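Local coordinates for protein beta-glucosidase (Chaetomella raphigera, PDB 6JXG) that probably hydrolyses terminal, non-reducing beta-D-glucosyl residues to release beta-D-glucose, as a secreted family 3 glycoside hydrolase of cellulose breakdown, at residues Asp358-Arg372 with Gly384-Asp398. Numbering follows the deposited sequence.
Sequences DAIDNPAGINSCSDR and GSGTADFPYLVAPLD
Arg372 reaches across to Thr387, Ala388, Asp389 and Phe390, and suits its place by joining a long apolar stem to a charged end. Bends at chi2 and chi3 (-74° and 82°) lay its methylenes along Thr387 and Phe390 while turning NH2 toward Ala388 and Asp389. Beyond CB, Arg372 CG packs on Thr387 CG2 at 3.7 Å, Arg372 CD lies 3.9 Å from Phe390 CE2, and the guanidinium carries Asn367 OD1 over the centre of one face. At the tip, Arg372 NH2 donates to Ala388 O and, more straightly, to Asp389 OD1 (3.0 Å), a salt bridge in which OD1 is approached from above the carboxylate plane; a water joins NH1 to the same oxygen, while Asp389 OD2 takes a bond from Gln67. Cut back to alanine, this position would probably leave Asp389 OD1 without its positively charged mate and Ala388 O without this donor.

Asn367 suits its place because one amide both accepts and donates: OD1 takes Phe390 N at 2.8 Å, and ND2 gives to a lone pair of Phe390 O at 2.9 Å. Branched, apolar Ile366 fits against Phe390 and Leu393, its CD1 3.6 Å from Phe390 CB. Leu397 N, in the first turn of helix 396-406, donates to Ala359 O at 2.8 Å; Pro396, lacking an N-H, only packs there.

The connection between strand 351-355 and this helix thus folds back on itself without forming strands here; half its cross-contact hydrogen bonds run from side chain to backbone, Gly384 N to Asp371 O being backbone-only, and Asp389 probably balances the buried arginine's charge.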
loop_
_atom_site.group_PDB
_atom_site.type_symbol
_atom_site.label_atom_id
_atom_site.label_comp_id
_atom_site.label_asym_id
_atom_site.label_seq_id
_atom_site.Cartn_x
_atom_site.Cartn_y
_atom_site.Cartn_z
ATOM N N ASP A 358 -21.589 -10.847 -2.371
ATOM C CA ASP A 358 -20.639 -9.810 -2.803
ATOM C C ASP A 358 -21.197 -8.903 -3.917
ATOM O O ASP A 358 -20.606 -7.877 -4.211
ATOM C CB ASP A 358 -19.265 -10.491 -3.171
ATOM C CG ASP A 358 -18.192 -9.493 -3.678
ATOM O OD1 ASP A 358 -17.844 -8.609 -2.884
ATOM O OD2 ASP A 358 -17.645 -9.659 -4.803
ATOM N N ALA A 359 -22.342 -9.214 -4.523
ATOM C CA ALA A 359 -22.888 -8.418 -5.579
ATOM C C ALA A 359 -23.643 -7.183 -5.102
ATOM O O ALA A 359 -23.890 -6.282 -5.918
ATOM C CB ALA A 359 -23.852 -9.228 -6.438
ATOM N N ILE A 360 -24.043 -7.206 -3.828
ATOM C CA ILE A 360 -24.913 -6.181 -3.222
ATOM C C ILE A 360 -24.324 -5.600 -1.966
ATOM O O ILE A 360 -23.493 -6.224 -1.324
ATOM C CB ILE A 360 -26.307 -6.758 -2.873
ATOM C CG1 ILE A 360 -26.159 -7.923 -1.882
ATOM C CG2 ILE A 360 -27.029 -7.074 -4.177
ATOM C CD1 ILE A 360 -27.463 -8.428 -1.333
ATOM N N ASP A 361 -24.730 -4.379 -1.646
ATOM C CA ASP A 361 -24.295 -3.769 -0.401
ATOM C C ASP A 361 -24.819 -4.613 0.799
ATOM O O ASP A 361 -25.921 -5.199 0.737
ATOM C CB ASP A 361 -24.824 -2.363 -0.279
ATOM C CG ASP A 361 -23.987 -1.334 -1.069
ATOM O OD1 ASP A 361 -22.897 -1.676 -1.527
ATOM O OD2 ASP A 361 -24.429 -0.216 -1.190
ATOM N N ASN A 362 -24.048 -4.615 1.865
ATOM C CA ASN A 362 -24.383 -5.284 3.107
ATOM C C ASN A 362 -25.778 -4.857 3.495
ATOM O O ASN A 362 -26.000 -3.666 3.630
ATOM C CB ASN A 362 -23.395 -4.921 4.193
ATOM C CG ASN A 362 -23.698 -5.634 5.517
ATOM O OD1 ASN A 362 -24.824 -6.157 5.739
ATOM N ND2 ASN A 362 -22.708 -5.719 6.367
ATOM N N PRO A 363 -26.729 -5.810 3.582
ATOM C CA PRO A 363 -28.130 -5.460 3.887
ATOM C C PRO A 363 -28.284 -4.780 5.246
ATOM O O PRO A 363 -29.191 -4.036 5.406
ATOM C CB PRO A 363 -28.850 -6.829 3.905
ATOM C CG PRO A 363 -28.015 -7.730 3.073
ATOM C CD PRO A 363 -26.589 -7.221 3.145
ATOM N N ALA A 364 -27.405 -5.029 6.199
ATOM C CA ALA A 364 -27.482 -4.362 7.514
ATOM C C ALA A 364 -26.937 -2.924 7.467
ATOM O O ALA A 364 -27.038 -2.202 8.423
ATOM C CB ALA A 364 -26.707 -5.184 8.536
ATOM N N GLY A 365 -26.278 -2.539 6.381
ATOM C CA GLY A 365 -25.668 -1.223 6.265
ATOM C C GLY A 365 -24.158 -1.295 5.950
ATOM O O GLY A 365 -23.440 -2.159 6.511
ATOM N N ILE A 366 -23.702 -0.415 5.043
ATOM C CA ILE A 366 -22.349 -0.534 4.498
ATOM C C ILE A 366 -21.317 -0.216 5.586
ATOM O O ILE A 366 -20.187 -0.689 5.488
ATOM C CB ILE A 366 -22.107 0.315 3.209
ATOM C CG1 ILE A 366 -22.378 1.798 3.509
ATOM C CG2 ILE A 366 -22.969 -0.227 2.058
ATOM C CD1 ILE A 366 -22.341 2.750 2.351
ATOM N N ASN A 367 -21.734 0.585 6.601
ATOM C CA ASN A 367 -20.875 0.910 7.752
ATOM C C ASN A 367 -21.326 0.260 9.059
ATOM O O ASN A 367 -20.925 0.723 10.118
ATOM C CB ASN A 367 -20.805 2.424 7.935
ATOM C CG ASN A 367 -20.202 3.117 6.749
ATOM O OD1 ASN A 367 -19.182 2.679 6.197
ATOM N ND2 ASN A 367 -20.837 4.236 6.326
ATOM N N SER A 368 -22.100 -0.836 8.953
ATOM C CA SER A 368 -22.636 -1.479 10.102
ATOM C C SER A 368 -21.695 -2.337 10.870
ATOM O O SER A 368 -22.035 -2.724 11.959
ATOM C CB SER A 368 -23.887 -2.323 9.737
ATOM O OG SER A 368 -23.598 -3.420 8.869
ATOM N N CYS A 369 -20.500 -2.658 10.371
ATOM C CA CYS A 369 -19.560 -3.465 11.181
ATOM C C CYS A 369 -18.477 -2.542 11.593
ATOM O O CYS A 369 -17.870 -1.906 10.739
ATOM C CB CYS A 369 -18.960 -4.669 10.364
ATOM S SG CYS A 369 -20.219 -5.750 9.563
ATOM N N SER A 370 -18.160 -2.526 12.884
ATOM C CA SER A 370 -17.168 -1.644 13.447
ATOM C C SER A 370 -15.817 -1.869 12.748
ATOM O O SER A 370 -15.363 -3.021 12.577
ATOM C CB SER A 370 -17.054 -1.947 14.936
ATOM O OG SER A 370 -16.046 -1.176 15.515
ATOM N N ASP A 371 -15.173 -0.795 12.313
ATOM C CA ASP A 371 -13.881 -0.895 11.625
ATOM C C ASP A 371 -13.891 -1.869 10.435
ATOM O O ASP A 371 -12.880 -2.391 10.066
ATOM C CB ASP A 371 -12.759 -1.266 12.603
ATOM C CG ASP A 371 -12.566 -0.234 13.713
ATOM O OD1 ASP A 371 -12.836 0.953 13.474
ATOM O OD2 ASP A 371 -12.057 -0.617 14.783
ATOM N N ARG A 372 -15.057 -2.036 9.810
ATOM C CA ARG A 372 -15.300 -2.931 8.629
ATOM C C ARG A 372 -14.964 -4.391 8.968
ATOM O O ARG A 372 -14.607 -5.185 8.071
ATOM C CB ARG A 372 -14.537 -2.482 7.378
ATOM C CG ARG A 372 -14.518 -0.971 7.163
ATOM C CD ARG A 372 -15.880 -0.487 6.678
ATOM N NE ARG A 372 -16.846 -0.294 7.769
ATOM C CZ ARG A 372 -16.991 0.787 8.491
ATOM N NH1 ARG A 372 -17.917 0.798 9.435
ATOM N NH2 ARG A 372 -16.296 1.881 8.258
ATOM N N GLY A 384 -9.884 -2.946 10.330
ATOM C CA GLY A 384 -8.899 -2.389 11.261
ATOM C C GLY A 384 -8.838 -0.886 11.228
ATOM O O GLY A 384 -9.825 -0.244 10.922
ATOM N N SER A 385 -7.653 -0.335 11.541
ATOM C CA SER A 385 -7.448 1.088 11.602
ATOM C C SER A 385 -7.336 1.739 10.253
ATOM O O SER A 385 -7.595 2.928 10.124
ATOM C CB SER A 385 -6.179 1.405 12.394
ATOM O OG SER A 385 -5.088 0.937 11.621
ATOM N N GLY A 386 -6.983 0.957 9.227
ATOM C CA GLY A 386 -6.813 1.475 7.836
ATOM C C GLY A 386 -8.107 1.573 7.029
ATOM O O GLY A 386 -8.175 1.118 5.858
ATOM N N THR A 387 -9.122 2.127 7.678
ATOM C CA THR A 387 -10.489 2.187 7.208
ATOM C C THR A 387 -11.053 3.575 7.244
ATOM O O THR A 387 -10.464 4.493 7.824
ATOM C CB THR A 387 -11.403 1.217 7.997
ATOM O OG1 THR A 387 -11.385 1.494 9.414
ATOM C CG2 THR A 387 -10.898 -0.281 7.711
ATOM N N ALA A 388 -12.270 3.685 6.714
ATOM C CA ALA A 388 -13.077 4.915 6.671
ATOM C C ALA A 388 -14.529 4.462 6.563
ATOM O O ALA A 388 -14.758 3.328 6.190
ATOM C CB ALA A 388 -12.750 5.770 5.494
ATOM N N ASP A 389 -15.440 5.386 6.867
ATOM C CA ASP A 389 -16.892 5.148 6.727
ATOM C C ASP A 389 -17.201 5.485 5.281
ATOM O O ASP A 389 -16.709 6.487 4.783
ATOM C CB ASP A 389 -17.673 6.009 7.678
ATOM C CG ASP A 389 -17.675 5.458 9.113
ATOM O OD1 ASP A 389 -16.905 4.525 9.458
ATOM O OD2 ASP A 389 -18.510 5.979 9.880
ATOM N N PHE A 390 -17.869 4.579 4.563
ATOM C CA PHE A 390 -18.253 4.847 3.207
ATOM C C PHE A 390 -19.320 5.933 3.196
ATOM O O PHE A 390 -20.286 5.821 3.967
ATOM C CB PHE A 390 -18.895 3.622 2.559
ATOM C CG PHE A 390 -17.971 2.438 2.397
ATOM C CD1 PHE A 390 -17.147 2.371 1.334
ATOM C CD2 PHE A 390 -17.988 1.377 3.314
ATOM C CE1 PHE A 390 -16.339 1.262 1.121
ATOM C CE2 PHE A 390 -17.198 0.269 3.124
ATOM C CZ PHE A 390 -16.356 0.220 2.033
ATOM N N PRO A 391 -19.164 6.972 2.341
ATOM C CA PRO A 391 -20.312 7.900 2.160
ATOM C C PRO A 391 -21.440 7.240 1.347
ATOM O O PRO A 391 -22.576 7.668 1.422
ATOM C CB PRO A 391 -19.727 9.084 1.371
ATOM C CG PRO A 391 -18.511 8.524 0.704
ATOM C CD PRO A 391 -18.024 7.330 1.496
ATOM N N TYR A 392 -21.102 6.191 0.628
ATOM C CA TYR A 392 -22.018 5.360 -0.181
ATOM C C TYR A 392 -21.094 4.243 -0.671
ATOM O O TYR A 392 -19.872 4.345 -0.521
ATOM C CB TYR A 392 -22.603 6.156 -1.363
ATOM C CG TYR A 392 -21.605 6.691 -2.333
ATOM C CD1 TYR A 392 -21.125 5.914 -3.389
ATOM C CD2 TYR A 392 -21.084 7.979 -2.199
ATOM C CE1 TYR A 392 -20.169 6.385 -4.263
ATOM C CE2 TYR A 392 -20.139 8.470 -3.096
ATOM C CZ TYR A 392 -19.655 7.642 -4.116
ATOM O OH TYR A 392 -18.688 8.135 -5.021
ATOM N N LEU A 393 -21.640 3.147 -1.151
ATOM C CA LEU A 393 -20.779 2.099 -1.756
ATOM C C LEU A 393 -21.536 1.603 -2.968
ATOM O O LEU A 393 -22.637 1.039 -2.818
ATOM C CB LEU A 393 -20.496 0.964 -0.766
ATOM C CG LEU A 393 -19.796 -0.275 -1.370
ATOM C CD1 LEU A 393 -18.476 0.122 -1.995
ATOM C CD2 LEU A 393 -19.617 -1.350 -0.311
ATOM N N VAL A 394 -21.012 1.869 -4.160
ATOM C CA VAL A 394 -21.608 1.311 -5.376
ATOM C C VAL A 394 -21.292 -0.221 -5.469
ATOM O O VAL A 394 -20.164 -0.614 -5.734
ATOM C CB VAL A 394 -21.130 2.010 -6.651
ATOM C CG1 VAL A 394 -21.871 1.409 -7.850
ATOM C CG2 VAL A 394 -21.326 3.500 -6.581
ATOM N N ALA A 395 -22.282 -1.052 -5.174
ATOM C CA ALA A 395 -22.107 -2.481 -5.316
ATOM C C ALA A 395 -22.194 -2.911 -6.776
ATOM O O ALA A 395 -22.782 -2.224 -7.577
ATOM C CB ALA A 395 -23.141 -3.223 -4.507
ATOM N N PRO A 396 -21.650 -4.084 -7.110
ATOM C CA PRO A 396 -21.733 -4.502 -8.533
ATOM C C PRO A 396 -23.160 -4.433 -9.113
ATOM O O PRO A 396 -23.374 -3.930 -10.208
ATOM C CB PRO A 396 -21.255 -5.942 -8.483
ATOM C CG PRO A 396 -20.223 -5.936 -7.401
ATOM C CD PRO A 396 -20.831 -5.000 -6.319
ATOM N N LEU A 397 -24.142 -4.964 -8.380
ATOM C CA LEU A 397 -25.517 -4.963 -8.896
ATOM C C LEU A 397 -26.109 -3.549 -9.076
ATOM O O LEU A 397 -26.911 -3.299 -10.015
ATOM C CB LEU A 397 -26.414 -5.863 -8.009
ATOM C CG LEU A 397 -27.862 -5.974 -8.496
ATOM C CD1 LEU A 397 -27.836 -6.679 -9.860
ATOM C CD2 LEU A 397 -28.714 -6.697 -7.491
ATOM N N ASP A 398 -25.701 -2.599 -8.215
ATOM C CA ASP A 398 -26.090 -1.177 -8.350
ATOM C C ASP A 398 -25.703 -0.679 -9.706
ATOM O O ASP A 398 -26.438 0.036 -10.366
ATOM C CB ASP A 398 -25.404 -0.303 -7.249
ATOM C CG ASP A 398 -25.833 -0.666 -5.828
ATOM O OD1 ASP A 398 -26.840 -1.435 -5.670
ATOM O OD2 ASP A 398 -25.168 -0.175 -4.861
HETATM O O HOH W 1 -24.538 2.972 -0.984
HETATM O O HOH W 2 -26.475 -2.927 -3.227
HETATM O O HOH W 3 -25.880 1.505 -3.204
HETATM O O HOH W 4 -12.790 2.614 11.448
HETATM O O HOH W 5 -18.360 2.976 11.409
#